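Long-range contacts in possible galactose mutarotase (Streptomyces platensis subsp. rosaceus, PDB 4RNL), which is of unproven function but probably interconverts the alpha and beta anomers of an aldose such as galactose: residues E276-Y282 and A306-F312; V82-A86 and T175-T180; R5-E11 and D23-S29; E128-G132 and T155-S159; L185-G189 and S266-L270. All coordinates share one frame. Where two conformers were deposited one is given. Residues are numbered along the deposited sequence.

Contact 1: residues E276-Y282 and A306-F312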
# COMPACT_ATOMS: atom_id res chain seq x y z
N GLU A 276 -5.28 -2.58 -10.60
CA GLU A 276 -4.96 -1.15 -10.72
C GLU A 276 -4.16 -0.80 -11.97
O GLU A 276 -3.42 -1.64 -12.50
CB GLU A 276 -4.18 -0.69 -9.48
CG GLU A 276 -5.01 -0.69 -8.20
CD GLU A 276 -6.03 0.44 -8.16
OE1 GLU A 276 -5.75 1.51 -8.75
OE2 GLU A 276 -7.10 0.27 -7.55
N PRO A 277 -4.26 0.46 -12.43
CA PRO A 277 -3.51 0.91 -13.61
C PRO A 277 -2.12 1.46 -13.27
O PRO A 277 -1.30 1.70 -14.17
CB PRO A 277 -4.37 2.06 -14.13
CG PRO A 277 -4.95 2.67 -12.85
CD PRO A 277 -5.23 1.48 -11.97
N GLY A 278 -1.86 1.68 -11.99
CA GLY A 278 -0.62 2.31 -11.61
C GLY A 278 0.07 1.62 -10.45
O GLY A 278 -0.53 0.84 -9.70
N LEU A 279 1.36 1.91 -10.30
CA LEU A 279 2.13 1.38 -9.19
C LEU A 279 3.12 2.44 -8.75
O LEU A 279 3.91 2.91 -9.55
CB LEU A 279 2.85 0.09 -9.62
CG LEU A 279 3.73 -0.64 -8.60
CD1 LEU A 279 3.76 -2.13 -8.93
CD2 LEU A 279 5.15 -0.12 -8.65
N GLN A 280 3.07 2.80 -7.47
CA GLN A 280 4.07 3.71 -6.92
C GLN A 280 5.22 2.87 -6.40
O GLN A 280 5.02 1.97 -5.59
CB GLN A 280 3.47 4.52 -5.77
CG GLN A 280 4.34 5.69 -5.31
CD GLN A 280 4.21 6.89 -6.22
OE1 GLN A 280 3.32 6.94 -7.08
NE2 GLN A 280 5.11 7.86 -6.06
N LEU A 281 6.43 3.15 -6.86
CA LEU A 281 7.62 2.49 -6.34
C LEU A 281 8.28 3.50 -5.41
O LEU A 281 8.62 4.59 -5.84
CB LEU A 281 8.57 2.13 -7.49
CG LEU A 281 9.96 1.62 -7.10
CD1 LEU A 281 9.84 0.40 -6.22
CD2 LEU A 281 10.78 1.30 -8.35
N TYR A 282 8.43 3.16 -4.14
CA TYR A 282 9.06 4.08 -3.20
C TYR A 282 10.13 3.35 -2.42
O TYR A 282 9.87 2.32 -1.80
CB TYR A 282 8.02 4.71 -2.25
CG TYR A 282 8.67 5.63 -1.24
CD1 TYR A 282 9.52 6.64 -1.64
CD2 TYR A 282 8.43 5.47 0.12
CE1 TYR A 282 10.14 7.48 -0.71
CE2 TYR A 282 9.03 6.30 1.06
CZ TYR A 282 9.88 7.30 0.64
OH TYR A 282 10.47 8.12 1.57
N ALA A 306 8.40 -0.11 -1.08
CA ALA A 306 6.94 -0.11 -1.16
C ALA A 306 6.51 -0.16 -2.62
O ALA A 306 6.96 0.65 -3.44
CB ALA A 306 6.35 1.12 -0.47
N LEU A 307 5.65 -1.13 -2.95
CA LEU A 307 5.05 -1.22 -4.27
C LEU A 307 3.56 -1.03 -4.08
O LEU A 307 2.86 -1.98 -3.74
CB LEU A 307 5.33 -2.59 -4.89
CG LEU A 307 6.81 -2.95 -5.08
CD1 LEU A 307 6.97 -4.42 -5.46
CD2 LEU A 307 7.40 -2.08 -6.14
N GLU A 308 3.08 0.19 -4.27
CA GLU A 308 1.70 0.52 -3.97
C GLU A 308 0.87 0.59 -5.23
O GLU A 308 1.06 1.48 -6.07
CB GLU A 308 1.62 1.88 -3.26
CG GLU A 308 2.66 2.05 -2.16
CD GLU A 308 2.97 3.50 -1.90
OE1 GLU A 308 2.02 4.31 -1.86
OE2 GLU A 308 4.16 3.85 -1.76
N THR A 309 -0.06 -0.35 -5.38
CA THR A 309 -0.92 -0.36 -6.55
C THR A 309 -1.99 0.70 -6.36
O THR A 309 -2.57 0.82 -5.28
CB THR A 309 -1.56 -1.74 -6.74
OG1 THR A 309 -2.26 -2.08 -5.55
CG2 THR A 309 -0.46 -2.80 -6.98
N GLN A 310 -2.25 1.48 -7.41
CA GLN A 310 -3.03 2.70 -7.22
C GLN A 310 -3.47 3.29 -8.55
O GLN A 310 -3.02 2.86 -9.62
CB GLN A 310 -2.14 3.72 -6.51
CG GLN A 310 -0.90 4.07 -7.35
CD GLN A 310 -0.11 5.21 -6.78
OE1 GLN A 310 -0.28 5.58 -5.61
NE2 GLN A 310 0.78 5.80 -7.59
N HIS A 311 -4.38 4.26 -8.49
CA HIS A 311 -4.56 5.17 -9.62
C HIS A 311 -3.49 6.26 -9.53
O HIS A 311 -2.84 6.41 -8.49
CB HIS A 311 -5.98 5.75 -9.63
CG HIS A 311 -7.00 4.86 -10.27
ND1 HIS A 311 -7.14 3.53 -9.93
CD2 HIS A 311 -7.93 5.11 -11.22
CE1 HIS A 311 -8.11 2.99 -10.65
NE2 HIS A 311 -8.60 3.93 -11.45
N PHE A 312 -3.28 6.99 -10.62
CA PHE A 312 -2.13 7.90 -10.74
C PHE A 312 -2.21 9.09 -9.77
O PHE A 312 -3.31 9.56 -9.45
CB PHE A 312 -2.03 8.46 -12.17
CG PHE A 312 -1.87 7.43 -13.25
CD1 PHE A 312 -1.64 6.08 -12.96
CD2 PHE A 312 -1.94 7.81 -14.58
CE1 PHE A 312 -1.49 5.15 -13.99
CE2 PHE A 312 -1.79 6.89 -15.61
CZ PHE A 312 -1.57 5.56 -15.31
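This is an antiparallel strand pair in the middle of the seven-stranded sheet of a beta-sandwich, the fold of the galactose mutarotase family. Strands 278-282 and 306-310 run at 156° to each other, with their axes 4.4 Å apart at the closest. The register runs from Gly278 opposite Gln310 to Tyr282 opposite Ala306. Backbone hydrogen bonds include Gln280 N to Glu308 O (2.8 Å) and Ala306 N to Tyr282 O (2.9 Å). Gly278 N to Gln310 O is weak. A CB on Gly278 would clash with Gln310 O and the Phe312 ring.

Leu279, Leu281, Leu307 and Thr309 share one face. Leu281 CD1 meets Leu307 CD2 at 3.5 Å, and Leu272 of strand 268-274 packs against this layer. The other face carries Gln280, Glu308 and Gln310. Here Gln310 NE2 donates to Gln280 OE1 (2.8 Å). Glu308 OE2 is hydrogen-bonded to a glycerol, probably from the crystallisation liquor. Family enzymes use a glutamate as general base. The place of Glu308 is consistent with that role, which is not proven here.

Beyond the strands, Pro277 CG sits over the His311 ring in a CH-pi contact, 3.8 Å from its centroid. Glu276 also bonds Ser334 through OE2. Its OE1, less surely placed, accepts from His311 ND1 at 2.7 Å.

Contact 2: residues V82-A86 and T175-T180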
# COMPACT_ATOMS: atom_id res chain seq x y z
N VAL A 82 -4.28 2.91 3.00
CA VAL A 82 -4.23 4.34 2.76
C VAL A 82 -5.48 4.81 2.04
O VAL A 82 -5.93 4.18 1.08
CB VAL A 82 -2.99 4.71 1.92
CG1 VAL A 82 -3.03 6.18 1.54
CG2 VAL A 82 -1.73 4.41 2.71
N GLY A 83 -6.06 5.92 2.51
CA GLY A 83 -7.26 6.49 1.90
C GLY A 83 -7.59 7.78 2.63
O GLY A 83 -6.95 8.06 3.65
N ARG A 84 -8.59 8.55 2.18
CA ARG A 84 -9.49 8.18 1.08
C ARG A 84 -8.83 8.26 -0.29
O ARG A 84 -9.29 7.64 -1.25
CB ARG A 84 -10.72 9.11 1.11
CG ARG A 84 -11.85 8.71 0.16
CD ARG A 84 -13.00 9.71 0.18
NE ARG A 84 -13.63 9.86 1.50
CZ ARG A 84 -14.89 10.24 1.67
NH1 ARG A 84 -15.66 10.49 0.62
NH2 ARG A 84 -15.40 10.36 2.89
N TYR A 85 -7.75 9.04 -0.38
CA TYR A 85 -7.04 9.20 -1.65
C TYR A 85 -5.55 8.97 -1.45
O TYR A 85 -4.88 9.76 -0.77
CB TYR A 85 -7.33 10.56 -2.33
CG TYR A 85 -6.77 10.57 -3.74
CD1 TYR A 85 -5.44 10.89 -3.98
CD2 TYR A 85 -7.56 10.18 -4.82
CE1 TYR A 85 -4.91 10.84 -5.24
CE2 TYR A 85 -7.04 10.13 -6.10
CZ TYR A 85 -5.70 10.46 -6.30
OH TYR A 85 -5.16 10.42 -7.56
N ALA A 86 -5.03 7.90 -2.04
CA ALA A 86 -3.62 7.56 -1.86
C ALA A 86 -2.76 8.44 -2.75
O ALA A 86 -3.13 8.74 -3.89
CB ALA A 86 -3.37 6.10 -2.18
N THR A 175 -17.64 11.47 -5.20
CA THR A 175 -16.42 11.66 -4.46
C THR A 175 -15.27 11.10 -5.28
O THR A 175 -15.48 10.61 -6.39
CB THR A 175 -16.50 10.95 -3.09
OG1 THR A 175 -15.47 11.45 -2.23
CG2 THR A 175 -16.37 9.42 -3.23
N VAL A 176 -14.05 11.20 -4.76
CA VAL A 176 -12.92 10.51 -5.37
C VAL A 176 -12.40 9.48 -4.36
O VAL A 176 -12.48 9.70 -3.15
CB VAL A 176 -11.79 11.47 -5.79
CG1 VAL A 176 -12.28 12.42 -6.87
CG2 VAL A 176 -11.27 12.26 -4.59
N VAL A 177 -11.93 8.35 -4.88
CA VAL A 177 -11.46 7.23 -4.05
C VAL A 177 -10.25 6.59 -4.73
O VAL A 177 -10.26 6.36 -5.94
CB VAL A 177 -12.53 6.13 -3.90
CG1 VAL A 177 -12.05 5.08 -2.89
CG2 VAL A 177 -13.84 6.71 -3.45
N ASN A 178 -9.22 6.30 -3.95
CA ASN A 178 -8.02 5.63 -4.46
C ASN A 178 -7.37 4.96 -3.26
O ASN A 178 -6.60 5.60 -2.53
CB ASN A 178 -7.09 6.68 -5.08
CG ASN A 178 -5.84 6.08 -5.73
OD1 ASN A 178 -5.83 4.93 -6.19
ND2 ASN A 178 -4.78 6.87 -5.77
N LEU A 179 -7.71 3.70 -3.02
CA LEU A 179 -7.19 3.00 -1.83
C LEU A 179 -6.02 2.09 -2.18
O LEU A 179 -6.02 1.46 -3.23
CB LEU A 179 -8.30 2.17 -1.20
CG LEU A 179 -9.61 2.91 -0.96
CD1 LEU A 179 -10.66 1.99 -0.37
CD2 LEU A 179 -9.38 4.09 -0.05
N THR A 180 -5.04 2.02 -1.30
CA THR A 180 -3.90 1.14 -1.55
C THR A 180 -3.39 0.62 -0.22
O THR A 180 -3.85 1.05 0.84
CB THR A 180 -2.73 1.86 -2.26
OG1 THR A 180 -1.77 0.89 -2.72
CG2 THR A 180 -2.04 2.85 -1.33
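Two mostly irregular segments, 82-86 and 175-180, run alongside each other in the buried interior. Val82 pairs with Thr180 in antiparallel fashion: Val82 N donates to Thr180 O (2.9 Å), and the return bond is weak. The chain then bends through a cis peptide between Gly83 and Arg84. A single bridge, Tyr85 with Asn178, follows. Asn178 N bonds Arg84 O (3.0 Å) and Ala86 N bonds Asn178 O (2.8 Å).

The side chains fit this bend. Arg84 is extended at chi1 and chi2 (both t) and turns at chi3 (m). This carries its guanidinium past Val176, with Arg84 CD 3.4 Å from Val176 O, to the neighbourhood of Thr175. Its NH2 bonds Ser139 OG and its NH1 bonds Gly148 O. Thr175 OG1 bonds Pro147 O. The t rotamer of Tyr85 lays its ring beside Asn178, whose CB lies over the ring face, 3.9 Å from the centroid. Tyr85 OH bonds Ser315 N. Asn178, also t, directs OD1 to His311 N, while ND2 makes a weak bond to Ala86 O. Gly83 has no room for a CB, because Leu179 CD2 fills that space. Thr180 CG2 packs on Ala86 CB at 3.6 Å.

The Val82-Thr180 pair is the antiparallel edge of the seven-stranded sheet, where strand 81-82 meets strand 180-185. Strand 150-159 packs on Arg84, Val177 and Leu179. Strand 305-310 touches Asn178 and Thr180.

Contact 3: residues R5-E11 and D23-S29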
# COMPACT_ATOMS: atom_id res chain seq x y z
N ARG A 5 -5.05 -25.43 5.82
CA ARG A 5 -6.16 -24.49 6.01
C ARG A 5 -5.66 -23.23 6.72
O ARG A 5 -4.86 -23.32 7.65
CB ARG A 5 -7.28 -25.15 6.82
CG ARG A 5 -8.51 -24.28 6.99
CD ARG A 5 -9.62 -24.96 7.78
NE ARG A 5 -10.65 -23.98 8.15
CZ ARG A 5 -11.67 -24.20 8.97
NH1 ARG A 5 -11.83 -25.39 9.54
NH2 ARG A 5 -12.53 -23.23 9.23
N THR A 6 -6.13 -22.07 6.29
CA THR A 6 -5.70 -20.84 6.95
C THR A 6 -6.30 -20.72 8.34
O THR A 6 -7.51 -20.86 8.52
CB THR A 6 -6.03 -19.60 6.10
OG1 THR A 6 -5.27 -19.66 4.89
CG2 THR A 6 -5.68 -18.33 6.86
N GLN A 7 -5.44 -20.50 9.34
CA GLN A 7 -5.89 -20.31 10.72
C GLN A 7 -6.01 -18.82 11.00
O GLN A 7 -5.08 -18.06 10.73
CB GLN A 7 -4.90 -20.91 11.71
CG GLN A 7 -4.72 -22.42 11.61
CD GLN A 7 -3.53 -22.92 12.41
OE1 GLN A 7 -3.14 -22.31 13.41
NE2 GLN A 7 -2.94 -24.02 11.97
N VAL A 8 -7.16 -18.41 11.54
CA VAL A 8 -7.39 -16.99 11.82
C VAL A 8 -7.65 -16.80 13.31
O VAL A 8 -8.45 -17.53 13.91
CB VAL A 8 -8.60 -16.45 11.01
CG1 VAL A 8 -8.76 -14.95 11.24
CG2 VAL A 8 -8.42 -16.75 9.53
N SER A 9 -6.94 -15.85 13.92
CA SER A 9 -7.13 -15.57 15.34
C SER A 9 -6.97 -14.09 15.62
O SER A 9 -6.38 -13.35 14.84
CB SER A 9 -6.18 -16.40 16.20
OG SER A 9 -4.84 -16.02 15.94
N ARG A 10 -7.55 -13.64 16.73
CA ARG A 10 -7.54 -12.23 17.08
C ARG A 10 -7.20 -12.06 18.55
O ARG A 10 -7.67 -12.83 19.41
CB ARG A 10 -8.93 -11.62 16.82
CG ARG A 10 -9.10 -10.20 17.32
CD ARG A 10 -10.57 -9.84 17.48
NE ARG A 10 -11.20 -10.55 18.59
CZ ARG A 10 -12.52 -10.64 18.76
NH1 ARG A 10 -13.01 -11.31 19.80
NH2 ARG A 10 -13.34 -10.06 17.90
N GLU A 11 -6.35 -11.08 18.86
CA GLU A 11 -6.03 -10.75 20.25
C GLU A 11 -5.90 -9.24 20.39
O GLU A 11 -5.64 -8.54 19.42
CB GLU A 11 -4.73 -11.44 20.70
CG GLU A 11 -4.72 -12.97 20.62
CD GLU A 11 -5.71 -13.64 21.57
OE1 GLU A 11 -6.25 -12.96 22.47
OE2 GLU A 11 -5.95 -14.86 21.42
N ASP A 23 -7.08 -4.23 17.89
CA ASP A 23 -6.87 -5.68 17.87
C ASP A 23 -5.85 -6.06 16.80
O ASP A 23 -5.68 -5.34 15.81
CB ASP A 23 -8.18 -6.40 17.55
CG ASP A 23 -9.10 -6.51 18.74
OD1 ASP A 23 -8.64 -6.36 19.90
OD2 ASP A 23 -10.30 -6.78 18.52
N ARG A 24 -5.17 -7.18 17.00
CA ARG A 24 -4.28 -7.74 15.98
C ARG A 24 -4.83 -9.08 15.49
O ARG A 24 -5.09 -9.98 16.28
CB ARG A 24 -2.85 -7.92 16.50
CG ARG A 24 -1.89 -8.48 15.44
CD ARG A 24 -0.43 -8.33 15.83
NE ARG A 24 -0.08 -9.15 17.00
CZ ARG A 24 1.16 -9.33 17.44
NH1 ARG A 24 2.17 -8.74 16.83
NH2 ARG A 24 1.39 -10.09 18.51
N TRP A 25 -5.03 -9.20 14.18
CA TRP A 25 -5.53 -10.43 13.60
C TRP A 25 -4.37 -11.19 12.97
O TRP A 25 -3.56 -10.61 12.24
CB TRP A 25 -6.58 -10.12 12.53
CG TRP A 25 -7.88 -9.63 13.12
CD1 TRP A 25 -8.13 -8.38 13.64
CD2 TRP A 25 -9.09 -10.38 13.27
NE1 TRP A 25 -9.44 -8.32 14.08
CE2 TRP A 25 -10.04 -9.53 13.87
CE3 TRP A 25 -9.46 -11.69 12.95
CZ2 TRP A 25 -11.34 -9.95 14.16
CZ3 TRP A 25 -10.75 -12.10 13.23
CH2 TRP A 25 -11.68 -11.24 13.83
N THR A 26 -4.29 -12.48 13.26
CA THR A 26 -3.20 -13.31 12.74
C THR A 26 -3.75 -14.31 11.74
O THR A 26 -4.67 -15.07 12.05
CB THR A 26 -2.47 -14.07 13.85
OG1 THR A 26 -1.87 -13.14 14.75
CG2 THR A 26 -1.37 -14.94 13.25
N LEU A 27 -3.21 -14.27 10.53
CA LEU A 27 -3.57 -15.23 9.48
C LEU A 27 -2.37 -16.15 9.30
O LEU A 27 -1.26 -15.68 9.05
CB LEU A 27 -3.86 -14.49 8.17
CG LEU A 27 -5.21 -13.78 7.97
CD1 LEU A 27 -5.58 -12.87 9.13
CD2 LEU A 27 -5.20 -12.97 6.69
N GLU A 28 -2.59 -17.45 9.45
CA GLU A 28 -1.49 -18.41 9.41
C GLU A 28 -1.80 -19.57 8.47
O GLU A 28 -2.81 -20.26 8.67
CB GLU A 28 -1.23 -18.96 10.82
CG GLU A 28 -0.35 -20.19 10.87
CD GLU A 28 1.11 -19.87 10.64
OE1 GLU A 28 1.75 -19.32 11.56
OE2 GLU A 28 1.62 -20.15 9.53
N SER A 29 -0.96 -19.80 7.47
CA SER A 29 -1.17 -20.92 6.55
C SER A 29 -0.08 -21.99 6.62
O SER A 29 0.04 -22.82 5.72
CB SER A 29 -1.38 -20.45 5.10
OG SER A 29 -0.29 -19.68 4.61
O HOH W 1 -3.95 -17.63 13.71
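An antiparallel beta hairpin, strands 7-15 and 21-28, forms this contact at the edge of a five-stranded sheet. The paired parts, 7-11 and 23-28, lie 4.6 Å apart at their axes and at 164°. Arg5 points away from the partner. Thr6 lies opposite Ser29, and Thr6 CA is 3.4 Å from Glu28 O. Thr6 OG1 bonds Leu158 O. Gln7 opens the pairing: its N donates to Glu28 O (2.7 Å) and its O accepts from Glu28 N (2.9 Å). Glu28 also forms a salt bridge to Arg57 and bonds Gly30 N.

Val8 lies on the same face as Leu27 and Trp25, with Val8 CG1 3.7 Å from Trp25 CE3. This face turns toward strand 125-129, where Trp25 packs on Ala126 and Glu128. Ser9 pairs with Thr26 on the opposite face. Ser9 N bonds Thr26 O (3.0 Å), and a water links Ser9 OG (2.9 Å) with Thr26 O (3.1 Å). Arg10 returns to the tryptophan face. Its CB stands over the six-membered ring of Trp25 in a CH-pi contact, 3.7 Å from the centroid. The same side chain forms a long salt bridge from Arg10 NE to Asp23 OD2 (3.9 Å), through charge alone. Glu11 closes the register with Arg24: Glu11 N reaches Arg24 O at 3.1 Å, and Arg24 N reaches Glu11 O at 2.8 Å.

Contact 4: residues E128-G132 and T155-S159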
# COMPACT_ATOMS: atom_id res chain seq x y z
N GLU A 128 -14.23 -11.78 11.35
CA GLU A 128 -13.62 -12.93 10.67
C GLU A 128 -14.41 -13.30 9.42
O GLU A 128 -15.65 -13.28 9.42
CB GLU A 128 -13.53 -14.13 11.63
CG GLU A 128 -12.79 -15.33 11.05
CD GLU A 128 -12.51 -16.37 12.13
OE1 GLU A 128 -12.86 -16.11 13.29
OE2 GLU A 128 -11.94 -17.44 11.81
N VAL A 129 -13.69 -13.59 8.35
CA VAL A 129 -14.29 -14.19 7.16
C VAL A 129 -13.48 -15.44 6.82
O VAL A 129 -12.44 -15.68 7.43
CB VAL A 129 -14.29 -13.21 5.95
CG1 VAL A 129 -15.18 -12.00 6.24
CG2 VAL A 129 -12.87 -12.78 5.61
N ASP A 130 -13.96 -16.23 5.88
CA ASP A 130 -13.21 -17.42 5.46
C ASP A 130 -11.82 -17.01 4.98
O ASP A 130 -11.70 -16.17 4.09
CB ASP A 130 -13.99 -18.18 4.39
CG ASP A 130 -13.34 -19.49 4.01
OD1 ASP A 130 -12.91 -20.24 4.92
OD2 ASP A 130 -13.26 -19.79 2.80
N GLY A 131 -10.78 -17.57 5.59
CA GLY A 131 -9.41 -17.27 5.19
C GLY A 131 -8.82 -15.95 5.65
O GLY A 131 -7.70 -15.60 5.27
N GLY A 132 -9.55 -15.19 6.47
CA GLY A 132 -9.00 -13.94 6.97
C GLY A 132 -9.91 -13.00 7.75
O GLY A 132 -10.76 -13.42 8.54
N THR A 155 -10.84 -6.46 2.63
CA THR A 155 -10.81 -7.85 3.07
C THR A 155 -9.44 -8.43 2.81
O THR A 155 -8.95 -8.42 1.68
CB THR A 155 -11.89 -8.67 2.34
OG1 THR A 155 -13.17 -8.07 2.55
CG2 THR A 155 -11.92 -10.11 2.88
N TYR A 156 -8.82 -8.93 3.88
CA TYR A 156 -7.48 -9.50 3.81
C TYR A 156 -7.63 -11.01 3.98
O TYR A 156 -8.09 -11.47 5.03
CB TYR A 156 -6.62 -8.98 4.97
CG TYR A 156 -6.39 -7.48 5.08
CD1 TYR A 156 -7.42 -6.63 5.50
CD2 TYR A 156 -5.15 -6.92 4.81
CE1 TYR A 156 -7.20 -5.25 5.63
CE2 TYR A 156 -4.93 -5.54 4.93
CZ TYR A 156 -5.96 -4.72 5.34
OH TYR A 156 -5.73 -3.36 5.48
N THR A 157 -7.26 -11.79 2.97
CA THR A 157 -7.32 -13.25 3.11
C THR A 157 -6.01 -13.91 2.69
O THR A 157 -5.23 -13.35 1.92
CB THR A 157 -8.46 -13.87 2.31
OG1 THR A 157 -8.37 -13.43 0.95
CG2 THR A 157 -9.81 -13.44 2.89
N LEU A 158 -5.79 -15.11 3.21
CA LEU A 158 -4.55 -15.81 2.97
C LEU A 158 -4.87 -17.18 2.42
O LEU A 158 -5.75 -17.87 2.93
CB LEU A 158 -3.77 -15.95 4.29
CG LEU A 158 -2.45 -16.71 4.28
CD1 LEU A 158 -1.44 -16.05 3.34
CD2 LEU A 158 -1.88 -16.80 5.70
N SER A 159 -4.18 -17.55 1.36
CA SER A 159 -4.29 -18.90 0.82
C SER A 159 -2.90 -19.38 0.46
O SER A 159 -2.27 -18.82 -0.44
CB SER A 159 -5.17 -18.91 -0.43
OG SER A 159 -5.31 -20.22 -0.95
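The tight turn of a beta hairpin lies beside the next strand of the same sheet here. Gly132 N to Val129 O (3.1 Å) closes a type II beta turn from Val129 to Gly132. Val129 N to Gly132 O (2.9 Å) is the companion bond of the hairpin pair. Gly131 takes the third position with positive phi (78°), which favours glycine.

Across the segments there is one hydrogen bond, from Leu158 N to Gly131 O (2.9 Å). Two CA-H...O contacts support it: Thr157 CA to the same Gly131 O (3.2 Å), and Gly132 CA to Tyr156 O (3.3 Å). Gly132 and Thr157 form a non-hydrogen-bonded antiparallel pair with CA atoms only 4.3 Å apart. A CB on Gly132 would clash with Tyr156 O and Thr157 CA.

Side-chain packing is light. Val129 CG2 touches Thr155 CG2 (3.9 Å) and Thr157 CG2 (4.1 Å). Thr157 CG2 also lies 3.5 Å from Asp130 O.

The turn links strands 125-129 and 132-139 at the edge of the nine-stranded sheet. Strand 150-159 pairs with 132-139 on one side and with 162-171 on the other. Leu158 packs on Leu27 of strand 21-28, and Glu128 on Trp25 of the same strand.

Contact 5: residues L185-G189 and S266-L270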
# COMPACT_ATOMS: atom_id res chain seq x y z
N LEU A 185 8.51 -3.97 1.75
CA LEU A 185 9.07 -5.30 1.93
C LEU A 185 10.59 -5.31 1.75
O LEU A 185 11.15 -4.60 0.91
CB LEU A 185 8.43 -6.28 0.94
CG LEU A 185 6.95 -6.58 1.18
CD1 LEU A 185 6.37 -7.30 -0.03
CD2 LEU A 185 6.78 -7.41 2.46
N ASN A 186 11.25 -6.10 2.58
CA ASN A 186 12.63 -6.51 2.32
C ASN A 186 12.60 -8.03 2.31
O ASN A 186 12.43 -8.66 3.36
CB ASN A 186 13.58 -5.98 3.40
CG ASN A 186 15.05 -6.24 3.08
OD1 ASN A 186 15.41 -7.32 2.60
ND2 ASN A 186 15.91 -5.26 3.35
N LEU A 187 12.77 -8.63 1.13
CA LEU A 187 12.61 -10.08 0.98
C LEU A 187 13.74 -10.86 1.65
O LEU A 187 13.66 -12.08 1.80
CB LEU A 187 12.49 -10.46 -0.51
CG LEU A 187 11.30 -9.83 -1.24
CD1 LEU A 187 11.22 -10.27 -2.70
CD2 LEU A 187 10.00 -10.17 -0.50
N GLY A 188 14.79 -10.15 2.07
CA GLY A 188 15.88 -10.76 2.82
C GLY A 188 15.66 -10.64 4.32
O GLY A 188 16.47 -11.12 5.12
N GLY A 189 14.56 -10.00 4.70
CA GLY A 189 14.25 -9.74 6.10
C GLY A 189 14.35 -8.25 6.42
O GLY A 189 15.25 -7.58 5.92
N SER A 266 18.43 -14.68 -0.25
CA SER A 266 17.54 -15.58 0.49
C SER A 266 16.78 -16.46 -0.46
O SER A 266 16.30 -17.55 -0.09
CB SER A 266 16.54 -14.77 1.31
OG SER A 266 15.61 -14.12 0.45
N GLY A 267 16.65 -16.00 -1.70
CA GLY A 267 15.85 -16.69 -2.69
C GLY A 267 14.36 -16.40 -2.64
O GLY A 267 13.61 -16.99 -3.43
N ARG A 268 13.92 -15.51 -1.76
CA ARG A 268 12.49 -15.18 -1.68
C ARG A 268 12.05 -14.36 -2.88
O ARG A 268 12.75 -13.45 -3.33
CB ARG A 268 12.16 -14.42 -0.39
CG ARG A 268 12.34 -15.26 0.88
CD ARG A 268 11.60 -14.65 2.08
NE ARG A 268 11.92 -15.35 3.32
CZ ARG A 268 13.03 -15.17 4.02
NH1 ARG A 268 13.95 -14.30 3.61
NH2 ARG A 268 13.24 -15.86 5.14
N ALA A 269 10.88 -14.70 -3.41
CA ALA A 269 10.32 -14.01 -4.58
C ALA A 269 8.91 -13.57 -4.29
O ALA A 269 8.15 -14.26 -3.61
CB ALA A 269 10.34 -14.93 -5.79
N LEU A 270 8.54 -12.41 -4.84
CA LEU A 270 7.18 -11.90 -4.77
C LEU A 270 6.67 -11.63 -6.17
O LEU A 270 7.37 -11.01 -6.98
CB LEU A 270 7.15 -10.58 -4.00
CG LEU A 270 5.86 -9.77 -4.07
CD1 LEU A 270 4.74 -10.47 -3.30
CD2 LEU A 270 6.10 -8.38 -3.52
O HOH W 2 16.25 -14.25 5.19
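No strand pairing joins these segments: a turn at the end of strand 180-185 meets the start of strand 268-274. Residues Asn186 to Gly189 form a type I beta turn, closed by Gly189 N to Asn186 O (2.9 Å). Asn186 OD1 accepts from Gly188 N (2.9 Å), which makes an Asx turn. On the other segment Ser266 OG accepts from Arg268 N (3.1 Å), an ST turn. Gly267 and Gly189 adopt positive-phi angles that call for glycine.

Ser266 and Arg268 both reach the carbonyl of Leu187 in the first turn. Arg268 NH1 donates to Leu187 O at 2.9 Å. Ser266 OG lies 3.1 Å from the same Leu187 O, but Asp263 OD2 competes for its proton. A water accepts from Arg268 NH1 (2.8 Å) and donates to Gly188 O (3.1 Å). Arg268 NE is held by Ala50 O, so the guanidinium also reaches the end of strand 45-51.

Next to this polar part lies an apolar one. Leu185 CD1 meets Leu270 CD2 at 3.7 Å, and Leu187 CD1 is 4.3 Å from Leu270 CB. Phe340 of strand 332-342 packs on both Leu187 and Leu270.

Leu185 of the seven-stranded sheet thus meets Leu270 of the nine-stranded sheet, beside a turn carbonyl that accepts from Arg268. Such packing between sheets is what makes a beta-sandwich.

Along the chain contact 3 comes first. Contact 2 follows, with contact 4 nested inside the loop it closes, then contact 5 and contact 1. Contacts 1 and 2, centres 12 Å apart, touch in and just beyond the seven-stranded sheet: Thr309 O meets Thr180 OG1 and His311 N meets Asn178 OD1. Contacts 3 and 4, centres 9 Å apart, join the five-stranded sheet to the nine-stranded one, with Thr6 OG1 on Leu158 O. Contact 5 links the seven- and nine-stranded sheets. It lies 28 Å from contact 2 between centres, across the chain's centre. Contacts 3, 4 and 5 thus join sheets, while the glycerol-binding face of contact 1 may mark the sugar site.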